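PDB 1C7N: cystalysin from Treponema denticola, which belongs to the class I and II aminotransferase family and binds pyridoxal-5'-phosphate. Local coordinates for residues 107-112 against 259-264. Sequence-based numbering, arbitrary orientation.
Sequences REFTKP and ERFTKS
E108 and R260 join helix 98-109 to helix 255-267 by a salt bridge at the periphery of the large domain, whose mixed seven-stranded sheet is that of the PLP-dependent aminotransferase fold. The bridge rests on one oxygen: E108 OE2 lies 2.7 Å from R260 NH1. The carboxylate and guanidinium planes stand 89° apart, and OE2 sits over one face of the guanidinium, so this is not the coplanar two-pronged pairing. The same oxygen is 3.2 Å from R260 CZ, as expected for an approach over the face. A second positive charge is near but does not bond, K263 NZ being 4.2 Å from E108 OE2; both charges would probably stabilise the ionised carboxylate. Across the contact, the nearest atom to E108 OE1 is a carbon, S264 CB at 3.5 Å. E108 gets there with CG anti to its backbone N and a bend at chi2 (55°) that brings CD round toward R260.

The S264 hydroxyl is satisfied by N104 OD1, one turn before E108 on helix 98-109, while N104 ND2 bonds to F261 O; a single asparagine amide therefore serves both a side chain and a main-chain carbonyl of helix 255-267. Around OG, what R107 and E108 offer is aliphatic: CD of R107 and CB of E108.

F109 flanks the bridge, its ring plane 90° from the guanidinium plane, with R260 NH2 3.0 Å from F109 CD2. E108 CG lies over one face of the ring, offset toward the rim. The F109 ring also touches M199 and W201 of strand 199-203, whereas F261 packs on I93 and T95 of strand 92-95. The two phenylalanines meet where F109 CE1 comes within 4.3 Å of F261 CB.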
# COMPACT_ATOMS: atom_id res chain seq x y z
N ARG A 107 2.89 -13.60 -10.68
CA ARG A 107 1.67 -14.26 -10.24
C ARG A 107 0.65 -14.44 -11.36
O ARG A 107 0.11 -15.53 -11.56
CB ARG A 107 1.06 -13.47 -9.09
CG ARG A 107 -0.24 -14.03 -8.52
CD ARG A 107 -0.66 -13.29 -7.26
NE ARG A 107 0.44 -13.24 -6.28
CZ ARG A 107 1.17 -12.16 -6.03
NH1 ARG A 107 0.94 -11.02 -6.67
NH2 ARG A 107 2.16 -12.22 -5.15
N GLU A 108 0.39 -13.36 -12.09
CA GLU A 108 -0.61 -13.36 -13.15
C GLU A 108 -0.23 -13.94 -14.51
O GLU A 108 -1.01 -14.68 -15.10
CB GLU A 108 -1.14 -11.94 -13.35
CG GLU A 108 -2.19 -11.77 -14.44
CD GLU A 108 -3.38 -12.70 -14.26
OE1 GLU A 108 -3.80 -12.91 -13.11
OE2 GLU A 108 -3.90 -13.20 -15.28
N PHE A 109 0.97 -13.64 -15.01
CA PHE A 109 1.34 -14.12 -16.33
C PHE A 109 2.21 -15.38 -16.43
O PHE A 109 2.70 -15.70 -17.51
CB PHE A 109 1.96 -12.97 -17.12
CG PHE A 109 1.06 -11.77 -17.23
CD1 PHE A 109 1.09 -10.77 -16.26
CD2 PHE A 109 0.12 -11.69 -18.25
CE1 PHE A 109 0.20 -9.70 -16.31
CE2 PHE A 109 -0.78 -10.62 -18.30
CZ PHE A 109 -0.74 -9.63 -17.33
N THR A 110 2.39 -16.08 -15.33
CA THR A 110 3.15 -17.33 -15.33
C THR A 110 2.51 -18.28 -14.33
O THR A 110 1.67 -17.87 -13.53
CB THR A 110 4.64 -17.14 -14.93
OG1 THR A 110 4.72 -16.73 -13.56
CG2 THR A 110 5.31 -16.10 -15.81
N LYS A 111 2.90 -19.54 -14.38
CA LYS A 111 2.37 -20.55 -13.47
C LYS A 111 3.56 -21.25 -12.83
O LYS A 111 4.68 -21.18 -13.34
CB LYS A 111 1.54 -21.57 -14.25
CG LYS A 111 2.31 -22.26 -15.38
CD LYS A 111 1.48 -23.35 -16.04
CE LYS A 111 2.20 -23.96 -17.24
NZ LYS A 111 3.50 -24.58 -16.88
N PRO A 112 3.35 -21.92 -11.68
CA PRO A 112 4.47 -22.60 -11.04
C PRO A 112 5.19 -23.48 -12.06
O PRO A 112 4.55 -24.13 -12.89
CB PRO A 112 3.80 -23.40 -9.93
CG PRO A 112 2.66 -22.50 -9.53
CD PRO A 112 2.12 -22.05 -10.87
N GLU A 259 -5.69 -5.26 -18.03
CA GLU A 259 -6.83 -5.73 -17.25
C GLU A 259 -6.51 -6.99 -16.45
O GLU A 259 -7.13 -7.23 -15.41
CB GLU A 259 -8.04 -5.95 -18.17
CG GLU A 259 -8.69 -4.63 -18.59
CD GLU A 259 -9.69 -4.78 -19.73
OE1 GLU A 259 -10.54 -5.70 -19.68
OE2 GLU A 259 -9.63 -3.97 -20.68
N ARG A 260 -5.56 -7.79 -16.91
CA ARG A 260 -5.18 -9.00 -16.19
C ARG A 260 -4.30 -8.63 -15.00
O ARG A 260 -4.40 -9.23 -13.92
CB ARG A 260 -4.41 -9.98 -17.09
CG ARG A 260 -5.28 -10.72 -18.11
CD ARG A 260 -4.97 -12.22 -18.10
NE ARG A 260 -3.62 -12.53 -18.57
CZ ARG A 260 -2.99 -13.68 -18.31
NH1 ARG A 260 -3.59 -14.61 -17.58
NH2 ARG A 260 -1.78 -13.90 -18.77
N PHE A 261 -3.43 -7.65 -15.20
CA PHE A 261 -2.53 -7.18 -14.15
C PHE A 261 -3.38 -6.55 -13.05
O PHE A 261 -3.13 -6.75 -11.86
CB PHE A 261 -1.57 -6.13 -14.73
CG PHE A 261 -0.59 -5.59 -13.73
CD1 PHE A 261 0.61 -6.24 -13.49
CD2 PHE A 261 -0.87 -4.42 -13.03
CE1 PHE A 261 1.52 -5.73 -12.57
CE2 PHE A 261 0.03 -3.91 -12.10
CZ PHE A 261 1.23 -4.56 -11.87
N THR A 262 -4.38 -5.79 -13.46
CA THR A 262 -5.28 -5.11 -12.53
C THR A 262 -6.13 -6.08 -11.71
O THR A 262 -6.31 -5.88 -10.50
CB THR A 262 -6.20 -4.15 -13.29
OG1 THR A 262 -5.40 -3.17 -13.96
CG2 THR A 262 -7.16 -3.46 -12.34
N LYS A 263 -6.66 -7.10 -12.36
CA LYS A 263 -7.48 -8.10 -11.67
C LYS A 263 -6.62 -8.77 -10.61
O LYS A 263 -7.04 -8.90 -9.45
CB LYS A 263 -7.99 -9.16 -12.65
CG LYS A 263 -6.88 -9.93 -13.35
CD LYS A 263 -7.37 -11.09 -14.22
CE LYS A 263 -7.69 -12.32 -13.38
NZ LYS A 263 -7.93 -13.53 -14.24
N SER A 264 -5.43 -9.19 -11.00
CA SER A 264 -4.52 -9.85 -10.08
C SER A 264 -4.16 -8.95 -8.91
O SER A 264 -4.16 -9.38 -7.76
CB SER A 264 -3.24 -10.28 -10.80
OG SER A 264 -2.39 -10.98 -9.91